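Local coordinates for McyG protein (Microcystis aeruginosa PCC 7806, PDB 4R0M) that probably activates phenylalanine-like substrates as acyl-adenylates and passes them to its peptidyl carrier domain in microcystin biosynthesis, at residues Ile230-Ile235 / Val268-Ser273; Glu216-Trp221 / Leu240-Ile245. All blocks are in the same frame, centred on the assembly; numbering follows the deposited sequence.

Contact 1. Residues Ile230-Ile235 / Val268-Ser273; sequences IVFLGI and VSISWS. With FA5 (adenosine-5'-[phenylalaninyl-phosphate]), chain C.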
# COMPACT_ATOMS: atom_id res chain seq x y z
N ILE A 230 6.66 -1.65 -5.85
CA ILE A 230 7.05 -1.84 -7.24
C ILE A 230 7.69 -0.57 -7.81
O ILE A 230 8.73 -0.64 -8.48
CB ILE A 230 5.85 -2.23 -8.13
CG1 ILE A 230 5.31 -3.60 -7.71
CG2 ILE A 230 6.23 -2.24 -9.60
CD1 ILE A 230 3.91 -3.90 -8.21
N VAL A 231 7.08 0.57 -7.53
CA VAL A 231 7.44 1.81 -8.19
C VAL A 231 8.35 2.68 -7.32
O VAL A 231 9.54 2.84 -7.64
CB VAL A 231 6.19 2.59 -8.66
CG1 VAL A 231 6.59 3.75 -9.55
CG2 VAL A 231 5.25 1.67 -9.43
N PHE A 232 7.82 3.23 -6.23
CA PHE A 232 8.55 4.17 -5.38
C PHE A 232 9.84 3.59 -4.78
O PHE A 232 10.86 4.27 -4.70
CB PHE A 232 7.64 4.73 -4.27
CG PHE A 232 8.35 5.62 -3.28
CD1 PHE A 232 9.06 6.75 -3.70
CD2 PHE A 232 8.29 5.34 -1.92
CE1 PHE A 232 9.70 7.57 -2.78
CE2 PHE A 232 8.93 6.16 -0.99
CZ PHE A 232 9.64 7.27 -1.42
N LEU A 233 9.79 2.32 -4.37
CA LEU A 233 10.95 1.67 -3.77
C LEU A 233 11.46 0.50 -4.60
O LEU A 233 12.13 -0.40 -4.08
CB LEU A 233 10.64 1.26 -2.32
CG LEU A 233 10.27 2.39 -1.36
CD1 LEU A 233 9.79 1.84 -0.03
CD2 LEU A 233 11.42 3.37 -1.16
N GLY A 234 11.14 0.52 -5.89
CA GLY A 234 11.62 -0.48 -6.83
C GLY A 234 12.16 0.20 -8.07
O GLY A 234 13.37 0.41 -8.19
N ILE A 235 11.26 0.54 -8.99
CA ILE A 235 11.61 1.15 -10.27
C ILE A 235 12.33 2.50 -10.13
O ILE A 235 13.23 2.80 -10.92
CB ILE A 235 10.37 1.27 -11.19
CG1 ILE A 235 9.87 -0.13 -11.58
CG2 ILE A 235 10.67 2.10 -12.43
CD1 ILE A 235 8.41 -0.17 -11.99
N VAL A 268 20.33 3.67 5.51
CA VAL A 268 19.17 3.89 4.65
C VAL A 268 18.74 5.35 4.68
O VAL A 268 18.65 5.96 5.75
CB VAL A 268 18.01 2.95 5.04
CG1 VAL A 268 16.73 3.28 4.29
CG2 VAL A 268 18.41 1.50 4.80
N SER A 269 18.47 5.91 3.50
CA SER A 269 18.11 7.32 3.37
C SER A 269 16.64 7.53 3.01
O SER A 269 16.09 8.60 3.27
CB SER A 269 19.00 8.00 2.32
OG SER A 269 18.88 7.36 1.06
N ILE A 270 16.03 6.52 2.40
CA ILE A 270 14.63 6.58 1.96
C ILE A 270 13.90 5.30 2.37
O ILE A 270 14.35 4.20 2.06
CB ILE A 270 14.50 6.76 0.42
CG1 ILE A 270 15.25 8.00 -0.06
CG2 ILE A 270 13.03 6.81 0.01
CD1 ILE A 270 15.45 8.06 -1.56
N SER A 271 12.78 5.46 3.08
CA SER A 271 11.94 4.32 3.46
C SER A 271 10.48 4.73 3.60
O SER A 271 10.15 5.92 3.46
CB SER A 271 12.45 3.66 4.75
OG SER A 271 11.98 2.33 4.84
N TRP A 272 9.61 3.76 3.87
CA TRP A 272 8.17 3.98 3.88
C TRP A 272 7.40 2.92 4.63
O TRP A 272 7.77 1.74 4.63
CB TRP A 272 7.64 4.11 2.44
CG TRP A 272 6.18 3.79 2.25
CD1 TRP A 272 5.08 4.47 2.78
CD2 TRP A 272 5.60 2.70 1.46
NE1 TRP A 272 3.90 3.88 2.38
CE2 TRP A 272 4.15 2.82 1.59
CE3 TRP A 272 6.13 1.67 0.68
CZ2 TRP A 272 3.28 1.94 0.96
CZ3 TRP A 272 5.25 0.79 0.05
CH2 TRP A 272 3.86 0.92 0.19
N SER A 273 6.33 3.36 5.30
CA SER A 273 5.30 2.49 5.86
C SER A 273 4.01 3.28 6.04
O SER A 273 4.04 4.52 6.07
CB SER A 273 5.75 1.89 7.19
OG SER A 273 5.51 2.79 8.26
C FA5 C . -1.94 2.84 -1.73
O FA5 C . -2.28 2.50 -0.60
CA FA5 C . -0.97 3.99 -1.91
N FA5 C . -1.52 5.06 -1.12
CB FA5 C . 0.43 3.66 -1.40
CG FA5 C . 1.50 4.76 -1.38
CD1 FA5 C . 1.21 6.12 -1.47
CD2 FA5 C . 2.84 4.38 -1.24
CE1 FA5 C . 2.24 7.08 -1.44
CE2 FA5 C . 3.88 5.33 -1.20
CZ FA5 C . 3.57 6.68 -1.30
P FA5 C . -4.08 1.75 -2.99
OP1 FA5 C . -4.30 0.39 -2.38
OP2 FA5 C . -4.50 1.97 -4.42
OP3 FA5 C . -2.51 2.13 -2.87
O5' FA5 C . -4.87 2.80 -2.06
C5' FA5 C . -4.95 4.19 -2.36
C4' FA5 C . -5.83 4.86 -1.31
O4' FA5 C . -5.23 4.82 -0.01
C3' FA5 C . -6.06 6.33 -1.58
O3' FA5 C . -7.10 6.54 -2.54
C2' FA5 C . -6.44 6.84 -0.21
O2' FA5 C . -7.82 6.60 0.05
C1' FA5 C . -5.61 5.99 0.73
N9 FA5 C . -4.42 6.76 1.14
C8 FA5 C . -3.17 6.60 0.66
N7 FA5 C . -2.29 7.45 1.25
C5 FA5 C . -2.99 8.19 2.13
C6 FA5 C . -2.68 9.28 3.09
N6 FA5 C . -1.43 9.77 3.23
N1 FA5 C . -3.70 9.78 3.83
C2 FA5 C . -4.96 9.31 3.71
N3 FA5 C . -5.31 8.32 2.87
C4 FA5 C . -4.39 7.73 2.06
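Apolar side chains alone join the helical turn Ile230-Ile235 to the strand within Val268-Ser273; no hydrogen bond crosses between them. Leu233 stands between Ile270 and Trp272, touching both. Its CG lies anti to the carbonyl carbon (chi1 -61°), and its two methyls part company: Leu233 CD2 leans on CG2 of Ile270, while Leu233 CD1 meets the indole of Trp272 at its edge, in the ring plane, 3.7 Å from Trp272 CE3. Phe232, with CG anti to its backbone N, brings the tip of its ring to the same isoleucine methyl, Phe232 CZ standing 3.7 Å from Ile270 CG2. Further along the strand, Trp272 CB lies near the plane of the Phe232 ring, at its edge, 4.2 Å from Phe232 CE2.

The second kind of contact is with the bound phenylalanyl-adenylate. One face of the indole receives the rim of the ligand's phenyl ring, FA5 CD2 lying 3.3 Å from Trp272 CZ2 and offset toward the indole's edge. Leu233 at the indole's edge and a hydrogen bond from Trp272 NE1 to Ala304 O hold this wall of the amino-acid pocket in its orientation. An alanine in place of Trp272 would probably cost the ligand's phenyl ring that flat apolar surface and leave Leu233 CD1 without its aromatic neighbour.

Helix and strand run roughly antiparallel (153°), their axes 9.7 Å apart at closest approach. Around them, helix 196-210 packs on Phe232 and Val231, strand 217-220 touches Leu233 and Trp272, and strand 300-303 adjoins Phe232, Ile270 and Trp272, so the helix lies over one face of the large mixed sheet.

Contact 2. Residues Glu216-Trp221 / Leu240-Ile245; sequences EVTLNW and LACDQI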
# COMPACT_ATOMS: atom_id res chain seq x y z
N GLU A 216 21.50 7.37 -3.03
CA GLU A 216 20.42 7.02 -2.11
C GLU A 216 20.43 5.53 -1.78
O GLU A 216 20.91 4.71 -2.56
CB GLU A 216 19.04 7.39 -2.68
CG GLU A 216 18.84 8.85 -3.08
CD GLU A 216 18.95 9.83 -1.92
OE1 GLU A 216 18.97 9.39 -0.75
OE2 GLU A 216 19.00 11.05 -2.19
N VAL A 217 19.92 5.20 -0.60
CA VAL A 217 19.70 3.82 -0.21
C VAL A 217 18.24 3.68 0.23
O VAL A 217 17.84 4.22 1.26
CB VAL A 217 20.65 3.37 0.92
CG1 VAL A 217 20.39 1.92 1.30
CG2 VAL A 217 22.11 3.56 0.51
N THR A 218 17.45 2.98 -0.58
CA THR A 218 16.04 2.75 -0.28
C THR A 218 15.84 1.42 0.42
O THR A 218 16.55 0.45 0.13
CB THR A 218 15.16 2.79 -1.55
OG1 THR A 218 15.50 1.71 -2.42
CG2 THR A 218 15.32 4.11 -2.30
N LEU A 219 14.88 1.38 1.34
CA LEU A 219 14.49 0.14 2.01
C LEU A 219 12.98 -0.02 2.01
O LEU A 219 12.24 0.84 2.50
CB LEU A 219 15.05 0.08 3.44
CG LEU A 219 14.76 -1.16 4.30
CD1 LEU A 219 15.90 -1.45 5.26
CD2 LEU A 219 13.45 -1.04 5.06
N ASN A 220 12.52 -1.14 1.45
CA ASN A 220 11.11 -1.50 1.45
C ASN A 220 10.85 -2.75 2.28
O ASN A 220 11.62 -3.72 2.21
CB ASN A 220 10.61 -1.73 0.02
CG ASN A 220 9.19 -2.26 -0.02
OD1 ASN A 220 8.25 -1.56 0.35
ND2 ASN A 220 9.04 -3.49 -0.47
N TRP A 221 9.78 -2.73 3.06
CA TRP A 221 9.34 -3.93 3.77
C TRP A 221 7.88 -4.24 3.56
O TRP A 221 7.31 -5.06 4.26
CB TRP A 221 9.72 -3.87 5.25
CG TRP A 221 9.05 -2.77 6.03
CD1 TRP A 221 9.35 -1.41 6.03
CD2 TRP A 221 7.94 -2.92 6.99
NE1 TRP A 221 8.53 -0.73 6.89
CE2 TRP A 221 7.66 -1.57 7.50
CE3 TRP A 221 7.18 -3.98 7.46
CZ2 TRP A 221 6.66 -1.32 8.43
CZ3 TRP A 221 6.17 -3.73 8.39
CH2 TRP A 221 5.92 -2.43 8.87
N LEU A 240 17.25 5.72 -10.62
CA LEU A 240 18.36 6.43 -9.98
C LEU A 240 19.66 5.64 -10.05
O LEU A 240 20.74 6.21 -9.89
CB LEU A 240 18.02 6.71 -8.51
CG LEU A 240 17.02 7.81 -8.17
CD1 LEU A 240 16.51 7.63 -6.75
CD2 LEU A 240 17.63 9.19 -8.36
N ALA A 241 19.55 4.33 -10.30
CA ALA A 241 20.69 3.40 -10.23
C ALA A 241 21.29 3.34 -8.82
O ALA A 241 22.49 3.11 -8.65
CB ALA A 241 21.75 3.73 -11.27
N CYS A 242 20.44 3.54 -7.81
CA CYS A 242 20.88 3.52 -6.42
C CYS A 242 20.65 2.15 -5.79
O CYS A 242 19.98 1.30 -6.38
CB CYS A 242 20.16 4.61 -5.62
SG CYS A 242 18.43 4.27 -5.21
N ASP A 243 21.20 1.94 -4.60
CA ASP A 243 20.98 0.70 -3.85
C ASP A 243 19.54 0.61 -3.34
O ASP A 243 19.00 1.59 -2.82
CB ASP A 243 21.96 0.59 -2.69
CG ASP A 243 23.30 0.02 -3.10
OD1 ASP A 243 23.34 -0.86 -3.99
OD2 ASP A 243 24.33 0.43 -2.51
N GLN A 244 18.94 -0.56 -3.52
CA GLN A 244 17.60 -0.83 -2.98
C GLN A 244 17.56 -2.12 -2.15
O GLN A 244 18.17 -3.13 -2.52
CB GLN A 244 16.52 -0.83 -4.07
CG GLN A 244 16.63 -1.93 -5.12
CD GLN A 244 15.47 -1.89 -6.10
OE1 GLN A 244 14.39 -2.42 -5.84
NE2 GLN A 244 15.71 -1.28 -7.26
N ILE A 245 16.84 -2.06 -1.04
CA ILE A 245 16.73 -3.18 -0.11
C ILE A 245 15.27 -3.60 0.03
O ILE A 245 14.38 -2.75 0.12
CB ILE A 245 17.33 -2.82 1.27
CG1 ILE A 245 18.72 -2.20 1.11
CG2 ILE A 245 17.39 -4.05 2.17
CD1 ILE A 245 19.16 -1.35 2.27
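Strands 217-220 and 243-246 run side by side in parallel, and the side chains of the three bridged pairs alternate between the two faces of the sheet. Val217, Leu219, Asp243 and Ile245 share one face. There Ile245 carries the apolar contact: with CG1 anti to its carbonyl carbon (chi1 -49°), it sends Ile245 CD1 obliquely back along the neighbouring strand to meet Val217 CG1 at 3.6 Å. Val217 offers that methyl because CG1 is anti to its backbone N.

On the other face Thr218 and Gln244 lie alongside each other, pointing the same way. Both adopt the crowded first torsion, with OG1 and CG respectively set between backbone N and carbonyl carbon (chi1 65° in each). Thr218 OG1 thus comes within 3.2 Å of Gln244 CB, touching the root of the glutamine, whose extended chain carries its amide onward to His246 and Tyr48. Cys242 has the same crowded torsion, and Cys242 CB rests 3.2 Å from Glu216 O. Glu216 itself bends at chi2 and takes its carboxylate away to Ser269 and Lys299.

Backbone bonds tie the pair. Thr218 N reaches Asp243 O at 3.1 Å and Asn220 N reaches Ile245 O at 2.8 Å, both nearly straight and in the carbonyl plane. Ile245 N bonds to Thr218 O from above that plane, at 2.8 Å, and a weak bond from Asp243 N to Glu216 O begins the series.

Thus Thr218 and Ile245 each spend both backbone N and O on this pairing, fixing the register, whereas the charged and amide ends of the side chains bond elsewhere: Asp243 turns to His32 and Gly33, and Asn220 to Met222 and His246.

Read from the N terminus, the chain passes along strand 217-220, crosses over through helix 227-240 and enters strand 243-246 in the same direction; contact 2 closes this beta-alpha-beta unit. Contact 1 starts within that loop, on the crossover helix, and closes a second one after helices 249-254 and 258-265, at strand 270-273. The segments therefore alternate along the sequence, and the two loops cross. In the sheet, strand 217-220 lies between 243-246 and 270-273, so contact 2 joins two adjacent strands and contact 1 lays their connecting helix against the third. Probable hydrogen bonds from Ser269 to Glu216 and from Ser271 to Leu219 join the contacts directly.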